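PDB 1HJS: beta-1,4-galactanase, which hydrolyses beta-1,4-galactosidic linkages in type I arabinogalactans, acting as a family 53 glycoside hydrolase of clan GH-A. Local coordinates for residues G182-T193 against L226-W237. Residues are numbered along the deposited sequence; the frame is centred on the assembly and turned at random.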
ATOM      1  N   GLY A 182      -1.303   3.927 -11.151  1.00 12.18           N
ATOM      2  CA  GLY A 182      -0.278   3.155 -11.828  1.00 12.06           C
ATOM      3  C   GLY A 182      -0.451   3.057 -13.330  1.00 12.69           C
ATOM      4  O   GLY A 182       0.509   2.769 -14.048  1.00 12.61           O
ATOM      5  N   TRP A 183      -1.669   3.293 -13.808  1.00 12.96           N
ATOM      6  CA  TRP A 183      -1.964   3.225 -15.237  1.00 13.72           C
ATOM      7  C   TRP A 183      -1.502   4.470 -15.990  1.00 13.77           C
ATOM      8  O   TRP A 183      -1.397   4.454 -17.216  1.00 14.27           O
ATOM      9  CB  TRP A 183      -3.472   3.069 -15.451  1.00 14.37           C
ATOM     10  CG  TRP A 183      -4.269   4.116 -14.728  1.00 15.09           C
ATOM     11  CD1 TRP A 183      -4.797   4.020 -13.470  1.00 14.55           C
ATOM     12  CD2 TRP A 183      -4.577   5.437 -15.192  1.00 15.15           C
ATOM     13  NE1 TRP A 183      -5.413   5.196 -13.124  1.00 15.12           N
ATOM     14  CE2 TRP A 183      -5.295   6.084 -14.161  1.00 15.54           C
ATOM     15  CE3 TRP A 183      -4.315   6.137 -16.377  1.00 16.61           C
ATOM     16  CZ2 TRP A 183      -5.758   7.398 -14.280  1.00 15.96           C
ATOM     17  CZ3 TRP A 183      -4.777   7.451 -16.495  1.00 16.61           C
ATOM     18  CH2 TRP A 183      -5.491   8.063 -15.450  1.00 16.63           C
ATOM     19  N   ASP A 184      -1.240   5.542 -15.250  1.00 13.97           N
ATOM     20  CA  ASP A 184      -0.831   6.819 -15.838  1.00 14.64           C
ATOM     21  C   ASP A 184       0.680   6.938 -16.021  1.00 14.72           C
ATOM     22  O   ASP A 184       1.366   7.523 -15.182  1.00 14.41           O
ATOM     23  CB  ASP A 184      -1.341   7.962 -14.954  1.00 14.60           C
ATOM     24  CG  ASP A 184      -1.144   9.329 -15.583  1.00 16.24           C
ATOM     25  OD1 ASP A 184      -0.523   9.418 -16.661  1.00 15.33           O
ATOM     26  OD2 ASP A 184      -1.615  10.322 -14.984  1.00 17.06           O
ATOM     27  N   TRP A 185       1.190   6.390 -17.122  1.00 14.83           N
ATOM     28  CA  TRP A 185       2.621   6.440 -17.409  1.00 15.21           C
ATOM     29  C   TRP A 185       3.159   7.870 -17.421  1.00 15.45           C
ATOM     30  O   TRP A 185       4.218   8.149 -16.852  1.00 14.87           O
ATOM     31  CB  TRP A 185       2.920   5.765 -18.757  1.00 15.93           C
ATOM     32  CG  TRP A 185       4.293   6.073 -19.306  1.00 15.91           C
ATOM     33  CD1 TRP A 185       4.580   6.661 -20.508  1.00 16.35           C
ATOM     34  CD2 TRP A 185       5.555   5.824 -18.670  1.00 15.65           C
ATOM     35  NE1 TRP A 185       5.944   6.795 -20.658  1.00 16.36           N
ATOM     36  CE2 TRP A 185       6.565   6.289 -19.544  1.00 15.68           C
ATOM     37  CE3 TRP A 185       5.934   5.252 -17.447  1.00 15.44           C
ATOM     38  CZ2 TRP A 185       7.926   6.199 -19.235  1.00 15.55           C
ATOM     39  CZ3 TRP A 185       7.290   5.162 -17.139  1.00 15.16           C
ATOM     40  CH2 TRP A 185       8.268   5.634 -18.031  1.00 15.52           C
ATOM     41  N   GLY A 186       2.431   8.772 -18.073  1.00 15.48           N
ATOM     42  CA  GLY A 186       2.875  10.156 -18.142  1.00 15.27           C
ATOM     43  C   GLY A 186       3.225  10.734 -16.782  1.00 15.70           C
ATOM     44  O   GLY A 186       4.256  11.390 -16.617  1.00 15.44           O
ATOM     45  N   THR A 187       2.374  10.480 -15.795  1.00 15.34           N
ATOM     46  CA  THR A 187       2.612  10.995 -14.455  1.00 15.79           C
ATOM     47  C   THR A 187       3.740  10.256 -13.738  1.00 15.07           C
ATOM     48  O   THR A 187       4.570  10.884 -13.076  1.00 14.29           O
ATOM     49  CB  THR A 187       1.320  10.939 -13.616  1.00 16.71           C
ATOM     50  OG1 THR A 187       0.341  11.801 -14.216  1.00 17.54           O
ATOM     51  CG2 THR A 187       1.584  11.400 -12.185  1.00 17.36           C
ATOM     52  N   GLN A 188       3.778   8.932 -13.868  1.00 14.82           N
ATOM     53  CA  GLN A 188       4.844   8.155 -13.235  1.00 14.54           C
ATOM     54  C   GLN A 188       6.187   8.676 -13.758  1.00 15.01           C
ATOM     55  O   GLN A 188       7.110   8.946 -12.990  1.00 14.03           O
ATOM     56  CB  GLN A 188       4.724   6.665 -13.586  1.00 14.18           C
ATOM     57  CG  GLN A 188       3.447   5.959 -13.110  1.00 13.85           C
ATOM     58  CD  GLN A 188       3.347   5.844 -11.596  1.00 12.92           C
ATOM     59  OE1 GLN A 188       4.328   5.543 -10.915  1.00 12.86           O
ATOM     60  NE2 GLN A 188       2.152   6.066 -11.064  1.00 12.53           N
ATOM     61  N   ASN A 189       6.278   8.820 -15.078  1.00 15.50           N
ATOM     62  CA  ASN A 189       7.500   9.284 -15.718  1.00 16.37           C
ATOM     63  C   ASN A 189       7.859  10.703 -15.300  1.00 16.15           C
ATOM     64  O   ASN A 189       9.014  10.997 -14.989  1.00 15.73           O
ATOM     65  CB  ASN A 189       7.351   9.203 -17.238  1.00 17.74           C
ATOM     66  CG  ASN A 189       8.641   9.530 -17.962  1.00 19.62           C
ATOM     67  OD1 ASN A 189       9.714   9.051 -17.592  1.00 20.63           O
ATOM     68  ND2 ASN A 189       8.542  10.340 -19.008  1.00 20.85           N
ATOM     69  N   TRP A 190       6.863  11.580 -15.292  1.00 15.63           N
ATOM     70  CA  TRP A 190       7.060  12.969 -14.897  1.00 15.82           C
ATOM     71  C   TRP A 190       7.635  13.056 -13.478  1.00 15.64           C
ATOM     72  O   TRP A 190       8.591  13.793 -13.220  1.00 14.91           O
ATOM     73  CB  TRP A 190       5.714  13.696 -14.968  1.00 17.00           C
ATOM     74  CG  TRP A 190       5.662  15.044 -14.312  1.00 17.73           C
ATOM     75  CD1 TRP A 190       6.174  16.219 -14.789  1.00 18.32           C
ATOM     76  CD2 TRP A 190       5.020  15.360 -13.069  1.00 18.61           C
ATOM     77  NE1 TRP A 190       5.886  17.248 -13.918  1.00 19.02           N
ATOM     78  CE2 TRP A 190       5.180  16.748 -12.856  1.00 19.00           C
ATOM     79  CE3 TRP A 190       4.327  14.602 -12.114  1.00 19.04           C
ATOM     80  CZ2 TRP A 190       4.668  17.396 -11.726  1.00 19.70           C
ATOM     81  CZ3 TRP A 190       3.818  15.247 -10.986  1.00 20.31           C
ATOM     82  CH2 TRP A 190       3.995  16.635 -10.805  1.00 19.91           C
ATOM     83  N   TRP A 191       7.054  12.285 -12.564  1.00 14.42           N
ATOM     84  CA  TRP A 191       7.481  12.299 -11.171  1.00 14.19           C
ATOM     85  C   TRP A 191       8.902  11.775 -10.959  1.00 13.93           C
ATOM     86  O   TRP A 191       9.760  12.491 -10.440  1.00 13.86           O
ATOM     87  CB  TRP A 191       6.506  11.477 -10.318  1.00 13.79           C
ATOM     88  CG  TRP A 191       6.606  11.772  -8.845  1.00 13.48           C
ATOM     89  CD1 TRP A 191       5.881  12.693  -8.142  1.00 13.73           C
ATOM     90  CD2 TRP A 191       7.480  11.143  -7.902  1.00 13.19           C
ATOM     91  NE1 TRP A 191       6.245  12.673  -6.819  1.00 13.69           N
ATOM     92  CE2 TRP A 191       7.227  11.731  -6.643  1.00 13.12           C
ATOM     93  CE3 TRP A 191       8.456  10.139  -7.997  1.00 12.91           C
ATOM     94  CZ2 TRP A 191       7.911  11.347  -5.481  1.00 12.93           C
ATOM     95  CZ3 TRP A 191       9.138   9.757  -6.840  1.00 13.05           C
ATOM     96  CH2 TRP A 191       8.860  10.362  -5.600  1.00 12.73           C
ATOM     97  N   TYR A 192       9.148  10.529 -11.352  1.00 13.90           N
ATOM     98  CA  TYR A 192      10.473   9.936 -11.171  1.00 14.52           C
ATOM     99  C   TYR A 192      11.581  10.700 -11.894  1.00 14.79           C
ATOM    100  O   TYR A 192      12.672  10.875 -11.351  1.00 14.84           O
ATOM    101  CB  TYR A 192      10.468   8.471 -11.616  1.00 14.01           C
ATOM    102  CG  TYR A 192       9.804   7.547 -10.611  1.00 13.81           C
ATOM    103  CD1 TYR A 192      10.370   7.335  -9.351  1.00 13.76           C
ATOM    104  CD2 TYR A 192       8.598   6.912 -10.907  1.00 13.92           C
ATOM    105  CE1 TYR A 192       9.749   6.512  -8.406  1.00 13.56           C
ATOM    106  CE2 TYR A 192       7.966   6.089  -9.971  1.00 13.65           C
ATOM    107  CZ  TYR A 192       8.544   5.895  -8.726  1.00 14.23           C
ATOM    108  OH  TYR A 192       7.914   5.090  -7.799  1.00 13.52           O
ATOM    109  N   THR A 193      11.303  11.164 -13.105  1.00 15.42           N
ATOM    110  CA  THR A 193      12.310  11.905 -13.859  1.00 15.89           C
ATOM    111  C   THR A 193      12.744  13.169 -13.116  1.00 16.61           C
ATOM    112  O   THR A 193      13.939  13.428 -12.953  1.00 16.49           O
ATOM    113  CB  THR A 193      11.787  12.296 -15.253  1.00 16.24           C
ATOM    114  OG1 THR A 193      11.523  11.109 -16.014  1.00 16.19           O
ATOM    115  CG2 THR A 193      12.821  13.145 -15.992  1.00 16.43           C
ATOM    116  N   LEU A 226      -2.321  -0.121 -17.622  1.00 13.46           N
ATOM    117  CA  LEU A 226      -1.496  -0.552 -16.495  1.00 12.68           C
ATOM    118  C   LEU A 226      -0.304  -1.334 -17.034  1.00 12.98           C
ATOM    119  O   LEU A 226       0.839  -1.088 -16.650  1.00 12.85           O
ATOM    120  CB  LEU A 226      -2.305  -1.442 -15.543  1.00 13.33           C
ATOM    121  CG  LEU A 226      -1.520  -1.989 -14.345  1.00 13.04           C
ATOM    122  CD1 LEU A 226      -1.039  -0.839 -13.478  1.00 12.87           C
ATOM    123  CD2 LEU A 226      -2.403  -2.932 -13.539  1.00 13.58           C
ATOM    124  N   LYS A 227      -0.578  -2.280 -17.929  1.00 12.73           N
ATOM    125  CA  LYS A 227       0.480  -3.090 -18.516  1.00 13.12           C
ATOM    126  C   LYS A 227       1.533  -2.213 -19.186  1.00 13.26           C
ATOM    127  O   LYS A 227       2.731  -2.375 -18.946  1.00 13.17           O
ATOM    128  CB  LYS A 227      -0.106  -4.069 -19.541  1.00 12.88           C
ATOM    129  CG  LYS A 227       0.928  -4.752 -20.431  1.00 13.72           C
ATOM    130  CD  LYS A 227       1.961  -5.540 -19.629  1.00 13.51           C
ATOM    131  CE  LYS A 227       2.880  -6.330 -20.556  1.00 13.94           C
ATOM    132  NZ  LYS A 227       3.964  -7.048 -19.827  1.00 13.00           N
ATOM    133  N   SER A 228       1.079  -1.280 -20.017  1.00 12.87           N
ATOM    134  CA  SER A 228       1.995  -0.390 -20.726  1.00 13.75           C
ATOM    135  C   SER A 228       2.808   0.480 -19.768  1.00 13.61           C
ATOM    136  O   SER A 228       4.020   0.630 -19.930  1.00 13.14           O
ATOM    137  CB  SER A 228       1.212   0.501 -21.694  1.00 14.22           C
ATOM    138  OG  SER A 228       2.090   1.326 -22.435  1.00 15.48           O
ATOM    139  N   SER A 229       2.138   1.053 -18.772  1.00 13.14           N
ATOM    140  CA  SER A 229       2.813   1.909 -17.798  1.00 13.23           C
ATOM    141  C   SER A 229       3.868   1.135 -17.006  1.00 13.29           C
ATOM    142  O   SER A 229       5.014   1.563 -16.909  1.00 13.71           O
ATOM    143  CB  SER A 229       1.790   2.521 -16.836  1.00 13.11           C
ATOM    144  OG  SER A 229       2.411   3.394 -15.912  1.00 13.82           O
ATOM    145  N   LEU A 230       3.481  -0.004 -16.442  1.00 13.30           N
ATOM    146  CA  LEU A 230       4.421  -0.803 -15.664  1.00 13.09           C
ATOM    147  C   LEU A 230       5.604  -1.237 -16.529  1.00 12.75           C
ATOM    148  O   LEU A 230       6.749  -1.173 -16.091  1.00 13.10           O
ATOM    149  CB  LEU A 230       3.715  -2.023 -15.059  1.00 13.13           C
ATOM    150  CG  LEU A 230       2.576  -1.708 -14.075  1.00 12.78           C
ATOM    151  CD1 LEU A 230       2.093  -2.995 -13.421  1.00 12.89           C
ATOM    152  CD2 LEU A 230       3.057  -0.729 -13.011  1.00 12.44           C
ATOM    153  N   ASP A 231       5.330  -1.666 -17.759  1.00 12.79           N
ATOM    154  CA  ASP A 231       6.404  -2.073 -18.666  1.00 13.61           C
ATOM    155  C   ASP A 231       7.390  -0.918 -18.854  1.00 13.77           C
ATOM    156  O   ASP A 231       8.601  -1.113 -18.830  1.00 13.94           O
ATOM    157  CB  ASP A 231       5.837  -2.470 -20.033  1.00 13.41           C
ATOM    158  CG  ASP A 231       5.509  -3.959 -20.138  1.00 14.25           C
ATOM    159  OD1 ASP A 231       5.738  -4.719 -19.171  1.00 14.56           O
ATOM    160  OD2 ASP A 231       5.025  -4.373 -21.211  1.00 13.97           O
ATOM    161  N   ASN A 232       6.860   0.288 -19.042  1.00 14.07           N
ATOM    162  CA  ASN A 232       7.704   1.461 -19.244  1.00 14.29           C
ATOM    163  C   ASN A 232       8.530   1.787 -18.005  1.00 14.56           C
ATOM    164  O   ASN A 232       9.705   2.153 -18.109  1.00 13.88           O
ATOM    165  CB  ASN A 232       6.850   2.670 -19.636  1.00 14.26           C
ATOM    166  CG  ASN A 232       6.247   2.526 -21.023  1.00 14.30           C
ATOM    167  OD1 ASN A 232       6.675   1.683 -21.810  1.00 15.16           O
ATOM    168  ND2 ASN A 232       5.260   3.356 -21.330  1.00 13.76           N
ATOM    169  N   MET A 233       7.913   1.662 -16.835  1.00 14.09           N
ATOM    170  CA  MET A 233       8.607   1.932 -15.582  1.00 14.48           C
ATOM    171  C   MET A 233       9.741   0.930 -15.403  1.00 15.22           C
ATOM    172  O   MET A 233      10.850   1.288 -14.991  1.00 15.33           O
ATOM    173  CB  MET A 233       7.641   1.811 -14.404  1.00 14.18           C
ATOM    174  CG  MET A 233       6.551   2.868 -14.386  1.00 14.33           C
ATOM    175  SD  MET A 233       5.254   2.506 -13.181  1.00 14.31           S
ATOM    176  CE  MET A 233       6.193   2.587 -11.641  1.00 13.97           C
ATOM    177  N   ALA A 234       9.454  -0.328 -15.723  1.00 15.63           N
ATOM    178  CA  ALA A 234      10.432  -1.406 -15.583  1.00 16.29           C
ATOM    179  C   ALA A 234      11.655  -1.231 -16.471  1.00 17.04           C
ATOM    180  O   ALA A 234      12.790  -1.372 -16.020  1.00 17.05           O
ATOM    181  CB  ALA A 234       9.773  -2.749 -15.879  1.00 15.79           C
ATOM    182  N   LYS A 235      11.439  -0.924 -17.739  1.00 17.74           N
ATOM    183  CA  LYS A 235      12.584  -0.787 -18.614  1.00 19.29           C
ATOM    184  C   LYS A 235      13.345   0.521 -18.422  1.00 18.74           C
ATOM    185  O   LYS A 235      14.512   0.615 -18.788  1.00 18.74           O
ATOM    186  CB  LYS A 235      12.162  -0.951 -20.066  1.00 21.56           C
ATOM    187  CG  LYS A 235      11.724   0.315 -20.706  1.00 24.40           C
ATOM    188  CD  LYS A 235      12.323   0.423 -22.086  1.00 26.78           C
ATOM    189  CE  LYS A 235      11.350  -0.047 -23.138  1.00 28.62           C
ATOM    190  NZ  LYS A 235      11.800   0.307 -24.508  1.00 30.71           N
ATOM    191  N   THR A 236      12.699   1.529 -17.840  1.00 17.98           N
ATOM    192  CA  THR A 236      13.375   2.805 -17.622  1.00 17.48           C
ATOM    193  C   THR A 236      14.271   2.784 -16.383  1.00 17.54           C
ATOM    194  O   THR A 236      15.419   3.223 -16.447  1.00 16.94           O
ATOM    195  CB  THR A 236      12.379   3.982 -17.449  1.00 17.62           C
ATOM    196  OG1 THR A 236      11.535   4.085 -18.600  1.00 16.53           O
ATOM    197  CG2 THR A 236      13.139   5.296 -17.285  1.00 17.34           C
ATOM    198  N   TRP A 237      13.752   2.265 -15.269  1.00 16.57           N
ATOM    199  CA  TRP A 237      14.496   2.236 -14.013  1.00 16.71           C
ATOM    200  C   TRP A 237      14.863   0.856 -13.453  1.00 16.31           C
ATOM    201  O   TRP A 237      15.614   0.760 -12.486  1.00 16.22           O
ATOM    202  CB  TRP A 237      13.733   3.053 -12.970  1.00 16.82           C
ATOM    203  CG  TRP A 237      13.587   4.488 -13.375  1.00 17.37           C
ATOM    204  CD1 TRP A 237      14.575   5.430 -13.422  1.00 18.07           C
ATOM    205  CD2 TRP A 237      12.398   5.129 -13.853  1.00 17.67           C
ATOM    206  NE1 TRP A 237      14.077   6.617 -13.902  1.00 17.93           N
ATOM    207  CE2 TRP A 237      12.743   6.459 -14.175  1.00 17.82           C
ATOM    208  CE3 TRP A 237      11.076   4.707 -14.040  1.00 17.28           C
ATOM    209  CZ2 TRP A 237      11.811   7.373 -14.678  1.00 17.75           C
ATOM    210  CZ3 TRP A 237      10.150   5.617 -14.540  1.00 17.91           C
ATOM    211  CH2 TRP A 237      10.525   6.935 -14.853  1.00 17.83           C
TER
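W185 of helix 185-193 fits as a knob between S229, N232, M233 and T236 of helix 226-237. CB of N232 lies over one face of the indole, 3.3 Å from the centroid of its six-membered ring and 4° off the normal, a close CH-pi contact. The opposite face rests on CB of N189, so the ring is held from both sides. CG of W185 is anti to the backbone N (chi1 165°), which carries the indole across to the second helix. There its CZ3 meets CG of M233 at 3.7 Å and CZ3 of W237 at 3.9 Å.

W237 closes the C-terminal end of the contact. CB of Y192 covers one face of its ring, 3.5 Å from CZ2, and CG2 of T236 lies over the other. The Y192 ring itself is oblique to W237. M233 bends at chi3, bringing its CE 3.6 Å from OE1 of Q188. M209 of strand 208-212 touches Y192, M233 and W237 from the barrel side.

At the polar edge, OG of S229 donates to the carbonyl O of G182 at 2.7 Å. This ties helix 226-237 to the loop before helix 185-193, whose N-cap is D184. The helices run nearly parallel, at 23° and 9.6 Å between axes. Both belong to the outer layer of a (beta/alpha)8 TIM barrel, as neighbouring helices following strands 174-179 and 208-212.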